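Side-chain contacts in penicillin-binding protein PbpB (Mycobacterium tuberculosis, PDB 6KGU), which builds cross-linked peptidoglycan from lipid intermediates in mycobacterial cell-wall synthesis and is acylated by beta-lactams such as aztreonam: residues A[269-272]-A[273-276]; A[435-438]-A[439-442]; A[539-542]-A[543-546]. All coordinates share one frame; numbering follows the deposited sequence.

Interaction 1: A[269-272]-A[273-276]; sequences SVNK and IVAA. With AZR (2-({[(1Z)-1-(2-amino-1,3-thiazol-4-yl)-2-oxo-2-{[(2S,3S)-1-oxo-3-(sulfoamino)butan-2-yl]amino}ethylidene]amino}oxy)-2-methylpropanoic acid), chain B.
The flat amide of Asn271 meets Val274 at its oxygen: OD1 lies 3.9 Å from CG2 of Val274, the two side chains passing at a slant. With CG anti to the backbone N (chi1 -155°), the amide runs out on the same flank as the valine, where Tyr341 touches both. Its ND2 donates to the carbonyl of Leu380, while the buried OD1 has no hydrogen-bonding partner in the model. The carbonyl oxygen of Asn271 is shared: Val274 N reaches it at 3.0 Å from well above the carbonyl plane, and water 1 donates to it and accepts from Ala275 N, bridging the place where the 3-10 turn gives way to helix. One residue on, Ala276 N bonds Lys272 O at 2.9 Å. The long side chain of Lys272 runs fully extended back toward Ser269, its NZ bonded to Ser324 OG and Asn326 OD1. Ser269 OG is joined covalently to C20 of the opened aztreonam at 1.5 Å, and Ser269 N donates to the acyl oxygen O9 at 2.7 Å, as in an oxyanion hole. Ser269 and Lys272 at a helix start match the SxxK motif of penicillin-binding transpeptidases, with Ser269 as the acylated serine.

Interaction 2: A[435-438]-A[439-442]; sequences SAQT and AQTV
Thr438 and Val442, one turn apart, form the close-packed flank of this first stretch of helix 436-445. Val442 N bonds Thr438 O at 2.8 Å, and beside that bond the CG2 methyls of the two residues approach to 4.2 Å. Next to them Ala439 rests its CB on Ser435 O, 3.5 Å away, and its N donates to the same oxygen almost straight. Ser435 is the N-cap: its OG accepts from Thr438 N at 3.0 Å and so occupies one of the first-turn N-H groups. Thr438 OG1, placed beside its own backbone N (chi1 -67°), is bonded to Glu281, which also receives Ser435 N.

The solvent side is looser: Gln437 is exposed, and Gln440 and Thr441 are partly so. Gln440 runs extended across the preceding turn, with CD 3.3 Å from Ala436 O, and its NE2 is bonded to Asp403. Its OE1 stands 4.0 Å from NE2 of Gln437, with the two amide planes steeply inclined to each other at 79°. Water 2 spans Gln437 OE1, by a weak bond, and Thr441 OG1.

The chemistry is that of a capped helix start: a serine oxygen takes one N-H, and the Glu281 carboxylate beside the first turn probably interacts favourably with the positive end of the helix dipole.

Interaction 3: A[539-542]-A[543-546]; sequences GWLM and QREN
Arg544 sets its CD over one face of the Trp540 indole, a turn earlier in the same helix. CD makes the CH-pi contact, 3.6 Å from the centroid of the six-membered ring and 15° off its normal. Beyond it NE comes to 3.5 Å from CH2 of Trp540, at the rim of the ring. The guanidinium does not lie flat on the indole; the planes are inclined by 35°. Two torsions set this up: Trp540 projects with CG anti to its N (chi1 178°), while Arg544 CG sits between its own N and carbonyl carbon, sending the chain back along the helix. Water 3 holds the guanidinium from its edge, accepting from NH1 at 3.0 Å and donating to Leu541 O. On a neighbouring flank Gln543 stretches out over the previous turn, its CG 3.2 Å from Gly539 O, which also receives Gln543 N. The helix then stops in a Schellman motif: Asn546, with positive phi, is the C-prime residue, and its N bonds Gln543 O at 2.8 Å while Val547 N turns back to Met542 O.

In the fold, this is the end of helix 531-544. Leu541 and Met542 pack on Tyr509 of strand 509-516, and Leu541 and Arg544 also touch Ile201 of helix 199-216. From that same helix, Tyr204 stacks on Trp540.

Overall arrangement
From the N terminus, interaction 1 comes first, at the entry to helix 272-281; interaction 2 follows at the start of helix 436-445, and interaction 3 at the end of helix 531-544. Each lies within about two turns of continuous chain, so none closes a long loop, and the three run in series without nesting or crossing. Interactions 1 and 2 touch: Ala276 O lies 4.1 Å from CG2 of Val442, where helices 272-281 and 436-445 pack together. Interaction 3 stands apart, its nearest atoms about 17 Å from interaction 1 and about 16 Å from interaction 2, beside the antiparallel sheet that includes strand 509-516.

Interaction 1: A[269-272]-A[273-276]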
loop_
_atom_site.group_PDB
_atom_site.type_symbol
_atom_site.label_atom_id
_atom_site.label_comp_id
_atom_site.label_asym_id
_atom_site.label_seq_id
_atom_site.Cartn_x
_atom_site.Cartn_y
_atom_site.Cartn_z
ATOM N N SER A 269 0.723 10.881 -8.916
ATOM C CA SER A 269 1.257 11.854 -7.956
ATOM C C SER A 269 1.631 11.275 -6.590
ATOM O O SER A 269 2.322 11.965 -5.818
ATOM C CB SER A 269 0.254 12.990 -7.743
ATOM O OG SER A 269 0.194 13.818 -8.899
ATOM N N VAL A 270 1.189 10.059 -6.238
ATOM C CA VAL A 270 1.668 9.521 -4.967
ATOM C C VAL A 270 3.166 9.309 -5.023
ATOM O O VAL A 270 3.828 9.297 -3.981
ATOM C CB VAL A 270 0.971 8.212 -4.537
ATOM C CG1 VAL A 270 -0.429 8.508 -4.051
ATOM C CG2 VAL A 270 0.999 7.152 -5.666
ATOM N N ASN A 271 3.727 9.183 -6.225
ATOM C CA ASN A 271 5.169 9.057 -6.350
ATOM C C ASN A 271 5.919 10.327 -5.963
ATOM O O ASN A 271 7.149 10.277 -5.838
ATOM C CB ASN A 271 5.549 8.657 -7.785
ATOM C CG ASN A 271 6.878 7.944 -7.830
ATOM O OD1 ASN A 271 7.103 7.020 -7.056
ATOM N ND2 ASN A 271 7.785 8.394 -8.694
ATOM N N LYS A 272 5.227 11.457 -5.783
ATOM C CA LYS A 272 5.926 12.703 -5.514
ATOM C C LYS A 272 6.649 12.679 -4.177
ATOM O O LYS A 272 7.535 13.508 -3.949
ATOM C CB LYS A 272 4.954 13.886 -5.585
ATOM C CG LYS A 272 4.473 14.172 -7.029
ATOM C CD LYS A 272 3.578 15.404 -7.107
ATOM C CE LYS A 272 2.981 15.591 -8.502
ATOM N NZ LYS A 272 2.065 16.789 -8.557
ATOM N N ILE A 273 6.323 11.723 -3.304
ATOM C CA ILE A 273 7.104 11.542 -2.083
ATOM C C ILE A 273 8.596 11.410 -2.390
ATOM O O ILE A 273 9.441 11.872 -1.610
ATOM C CB ILE A 273 6.574 10.330 -1.290
ATOM C CG1 ILE A 273 7.226 10.281 0.092
ATOM C CG2 ILE A 273 6.807 9.012 -2.067
ATOM C CD1 ILE A 273 6.731 9.136 0.951
ATOM N N VAL A 274 8.951 10.822 -3.539
ATOM C CA VAL A 274 10.369 10.640 -3.845
ATOM C C VAL A 274 11.037 11.984 -4.113
ATOM O O VAL A 274 12.093 12.285 -3.543
ATOM C CB VAL A 274 10.562 9.660 -5.013
ATOM C CG1 VAL A 274 12.030 9.482 -5.311
ATOM C CG2 VAL A 274 9.930 8.284 -4.661
ATOM N N ALA A 275 10.437 12.809 -4.986
ATOM C CA ALA A 275 10.983 14.143 -5.237
ATOM C C ALA A 275 11.037 14.969 -3.960
ATOM O O ALA A 275 12.011 15.699 -3.723
ATOM C CB ALA A 275 10.156 14.872 -6.298
ATOM N N ALA A 276 9.977 14.905 -3.143
ATOM C CA ALA A 276 9.944 15.696 -1.918
ATOM C C ALA A 276 11.081 15.309 -0.990
ATOM O O ALA A 276 11.748 16.177 -0.418
ATOM C CB ALA A 276 8.605 15.513 -1.199
HETATM C C7 AZR B . -3.229 16.272 -10.759
HETATM S S8 AZR B . 0.918 9.906 -14.519
HETATM O O9 AZR B . -1.463 12.325 -9.559
HETATM O O10 AZR B . -0.604 14.772 -13.494
HETATM O O11 AZR B . -3.553 14.158 -14.409
HETATM N N12 AZR B . -2.465 15.186 -8.669
HETATM N N13 AZR B . -1.853 13.616 -11.977
HETATM N N14 AZR B . -2.880 12.977 -14.844
HETATM N N15 AZR B . -1.448 10.603 -15.306
HETATM N N16 AZR B . -0.776 8.472 -16.042
HETATM S S17 AZR B . -3.595 14.925 -7.572
HETATM C C18 AZR B . -2.732 14.995 -10.106
HETATM C C19 AZR B . -1.495 14.397 -10.798
HETATM C C20 AZR B . -0.914 13.373 -9.789
HETATM C C21 AZR B . -1.332 13.824 -13.201
HETATM C C22 AZR B . -1.771 12.834 -14.222
HETATM C C23 AZR B . -4.810 14.338 -15.022
HETATM C C24 AZR B . -0.950 11.631 -14.515
HETATM C C25 AZR B . 0.298 11.437 -14.014
HETATM C C26 AZR B . -0.572 9.623 -15.386
HETATM C C27 AZR B . -5.715 13.256 -14.461
HETATM C C28 AZR B . -5.351 15.724 -14.714
HETATM C C29 AZR B . -4.629 14.172 -16.530
HETATM O O30 AZR B . -3.557 14.259 -17.088
HETATM O O31 AZR B . -5.749 13.975 -17.153
HETATM O O32 AZR B . -4.549 15.970 -7.660
HETATM O O33 AZR B . -2.904 15.124 -6.190
HETATM O O34 AZR B . -3.977 13.563 -7.652
HETATM O O HOH W 1 8.852 11.763 -7.356
#

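Interaction 2: A[435-438]-A[439-442]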
loop_
_atom_site.group_PDB
_atom_site.type_symbol
_atom_site.label_atom_id
_atom_site.label_comp_id
_atom_site.label_asym_id
_atom_site.label_seq_id
_atom_site.Cartn_x
_atom_site.Cartn_y
_atom_site.Cartn_z
ATOM N N SER A 435 17.455 10.987 6.134
ATOM C CA SER A 435 17.702 11.145 7.561
ATOM C C SER A 435 16.384 11.252 8.327
ATOM O O SER A 435 15.313 11.497 7.754
ATOM C CB SER A 435 18.561 12.386 7.840
ATOM O OG SER A 435 17.829 13.592 7.637
ATOM N N ALA A 436 16.474 11.063 9.651
ATOM C CA ALA A 436 15.296 11.266 10.496
ATOM C C ALA A 436 14.760 12.679 10.338
ATOM O O ALA A 436 13.542 12.889 10.252
ATOM C CB ALA A 436 15.631 10.980 11.957
ATOM N N GLN A 437 15.663 13.666 10.254
ATOM C CA GLN A 437 15.273 15.061 10.140
ATOM C C GLN A 437 14.525 15.323 8.837
ATOM O O GLN A 437 13.549 16.077 8.816
ATOM C CB GLN A 437 16.516 15.956 10.271
ATOM C CG GLN A 437 16.274 17.393 9.834
ATOM C CD GLN A 437 15.394 18.159 10.823
ATOM O OE1 GLN A 437 14.791 19.164 10.466
ATOM N NE2 GLN A 437 15.281 17.660 12.033
ATOM N N THR A 438 15.014 14.733 7.743
ATOM C CA THR A 438 14.313 14.840 6.468
ATOM C C THR A 438 12.937 14.191 6.552
ATOM O O THR A 438 11.923 14.802 6.180
ATOM C CB THR A 438 15.140 14.194 5.356
ATOM O OG1 THR A 438 16.330 14.948 5.137
ATOM C CG2 THR A 438 14.344 14.155 4.042
ATOM N N ALA A 439 12.881 12.953 7.037
ATOM C CA ALA A 439 11.612 12.247 7.169
ATOM C C ALA A 439 10.592 13.058 7.964
ATOM O O ALA A 439 9.425 13.154 7.571
ATOM C CB ALA A 439 11.845 10.892 7.829
ATOM N N GLN A 440 11.009 13.639 9.092
ATOM C CA GLN A 440 10.089 14.438 9.900
ATOM C C GLN A 440 9.600 15.659 9.135
ATOM O O GLN A 440 8.428 16.040 9.238
ATOM C CB GLN A 440 10.772 14.853 11.209
ATOM C CG GLN A 440 10.940 13.681 12.184
ATOM C CD GLN A 440 12.120 13.851 13.116
ATOM O OE1 GLN A 440 12.617 14.956 13.302
ATOM N NE2 GLN A 440 12.577 12.755 13.700
ATOM N N THR A 441 10.486 16.274 8.350
ATOM C CA THR A 441 10.113 17.436 7.557
ATOM C C THR A 441 9.128 17.069 6.447
ATOM O O THR A 441 8.162 17.802 6.197
ATOM C CB THR A 441 11.383 18.080 6.992
ATOM O OG1 THR A 441 12.121 18.668 8.069
ATOM C CG2 THR A 441 11.065 19.152 5.960
ATOM N N VAL A 442 9.336 15.930 5.786
ATOM C CA VAL A 442 8.425 15.533 4.716
ATOM C C VAL A 442 7.041 15.192 5.281
ATOM O O VAL A 442 6.016 15.575 4.708
ATOM C CB VAL A 442 9.023 14.360 3.916
ATOM C CG1 VAL A 442 7.982 13.766 2.969
ATOM C CG2 VAL A 442 10.286 14.815 3.136
HETATM O O HOH W 2 14.933 19.375 7.172
#

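Interaction 3: A[539-542]-A[543-546]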
loop_
_atom_site.group_PDB
_atom_site.type_symbol
_atom_site.label_atom_id
_atom_site.label_comp_id
_atom_site.label_asym_id
_atom_site.label_seq_id
_atom_site.Cartn_x
_atom_site.Cartn_y
_atom_site.Cartn_z
ATOM N N GLY A 539 -9.090 7.393 11.000
ATOM C CA GLY A 539 -9.840 7.883 12.146
ATOM C C GLY A 539 -10.268 6.764 13.072
ATOM O O GLY A 539 -10.205 6.897 14.296
ATOM N N TRP A 540 -10.698 5.641 12.502
ATOM C CA TRP A 540 -11.097 4.498 13.314
ATOM C C TRP A 540 -9.902 3.892 14.046
ATOM O O TRP A 540 -10.030 3.435 15.191
ATOM C CB TRP A 540 -11.785 3.451 12.432
ATOM C CG TRP A 540 -12.193 2.209 13.164
ATOM C CD1 TRP A 540 -13.308 2.038 13.948
ATOM C CD2 TRP A 540 -11.518 0.948 13.155
ATOM N NE1 TRP A 540 -13.352 0.755 14.430
ATOM C CE2 TRP A 540 -12.262 0.068 13.966
ATOM C CE3 TRP A 540 -10.344 0.480 12.552
ATOM C CZ2 TRP A 540 -11.874 -1.244 14.187
ATOM C CZ3 TRP A 540 -9.966 -0.835 12.767
ATOM C CH2 TRP A 540 -10.724 -1.677 13.578
ATOM N N LEU A 541 -8.731 3.868 13.402
ATOM C CA LEU A 541 -7.550 3.354 14.084
ATOM C C LEU A 541 -7.168 4.239 15.264
ATOM O O LEU A 541 -6.684 3.733 16.283
ATOM C CB LEU A 541 -6.372 3.235 13.107
ATOM C CG LEU A 541 -6.464 2.136 12.032
ATOM C CD1 LEU A 541 -5.397 2.308 10.950
ATOM C CD2 LEU A 541 -6.348 0.755 12.675
ATOM N N MET A 542 -7.370 5.555 15.147
ATOM C CA MET A 542 -7.045 6.431 16.266
ATOM C C MET A 542 -8.015 6.213 17.417
ATOM O O MET A 542 -7.601 6.076 18.572
ATOM C CB MET A 542 -7.048 7.894 15.822
ATOM C CG MET A 542 -6.036 8.215 14.734
ATOM S SD MET A 542 -4.327 8.042 15.241
ATOM C CE MET A 542 -3.922 6.347 14.876
ATOM N N GLN A 543 -9.312 6.143 17.114
ATOM C CA GLN A 543 -10.312 6.016 18.170
ATOM C C GLN A 543 -10.162 4.693 18.906
ATOM O O GLN A 543 -10.171 4.649 20.142
ATOM C CB GLN A 543 -11.720 6.163 17.586
ATOM C CG GLN A 543 -11.934 7.532 16.900
ATOM C CD GLN A 543 -13.248 7.625 16.113
ATOM O OE1 GLN A 543 -14.009 6.667 16.049
ATOM N NE2 GLN A 543 -13.508 8.781 15.521
ATOM N N ARG A 544 -9.996 3.602 18.161
ATOM C CA ARG A 544 -10.010 2.293 18.795
ATOM C C ARG A 544 -8.834 2.100 19.742
ATOM O O ARG A 544 -8.931 1.285 20.667
ATOM C CB ARG A 544 -10.026 1.196 17.735
ATOM C CG ARG A 544 -8.669 0.870 17.186
ATOM C CD ARG A 544 -8.717 -0.156 16.057
ATOM N NE ARG A 544 -8.870 -1.532 16.515
ATOM C CZ ARG A 544 -7.860 -2.341 16.829
ATOM N NH1 ARG A 544 -6.601 -1.915 16.766
ATOM N NH2 ARG A 544 -8.112 -3.579 17.219
ATOM N N GLU A 545 -7.737 2.829 19.547
ATOM C CA GLU A 545 -6.625 2.811 20.485
ATOM C C GLU A 545 -6.612 4.025 21.410
ATOM O O GLU A 545 -5.635 4.224 22.137
ATOM C CB GLU A 545 -5.300 2.717 19.734
ATOM C CG GLU A 545 -4.922 1.291 19.379
ATOM C CD GLU A 545 -3.432 1.101 19.243
ATOM O OE1 GLU A 545 -2.749 2.016 18.721
ATOM O OE2 GLU A 545 -2.939 0.035 19.669
ATOM N N ASN A 546 -7.664 4.839 21.386
ATOM C CA ASN A 546 -7.758 6.041 22.216
ATOM C C ASN A 546 -6.463 6.850 22.170
ATOM O O ASN A 546 -5.849 7.163 23.194
ATOM C CB ASN A 546 -8.135 5.673 23.647
ATOM C CG ASN A 546 -9.257 4.664 23.696
ATOM O OD1 ASN A 546 -10.429 5.025 23.609
ATOM N ND2 ASN A 546 -8.905 3.386 23.819
HETATM O O HOH W 3 -5.787 0.965 16.209
#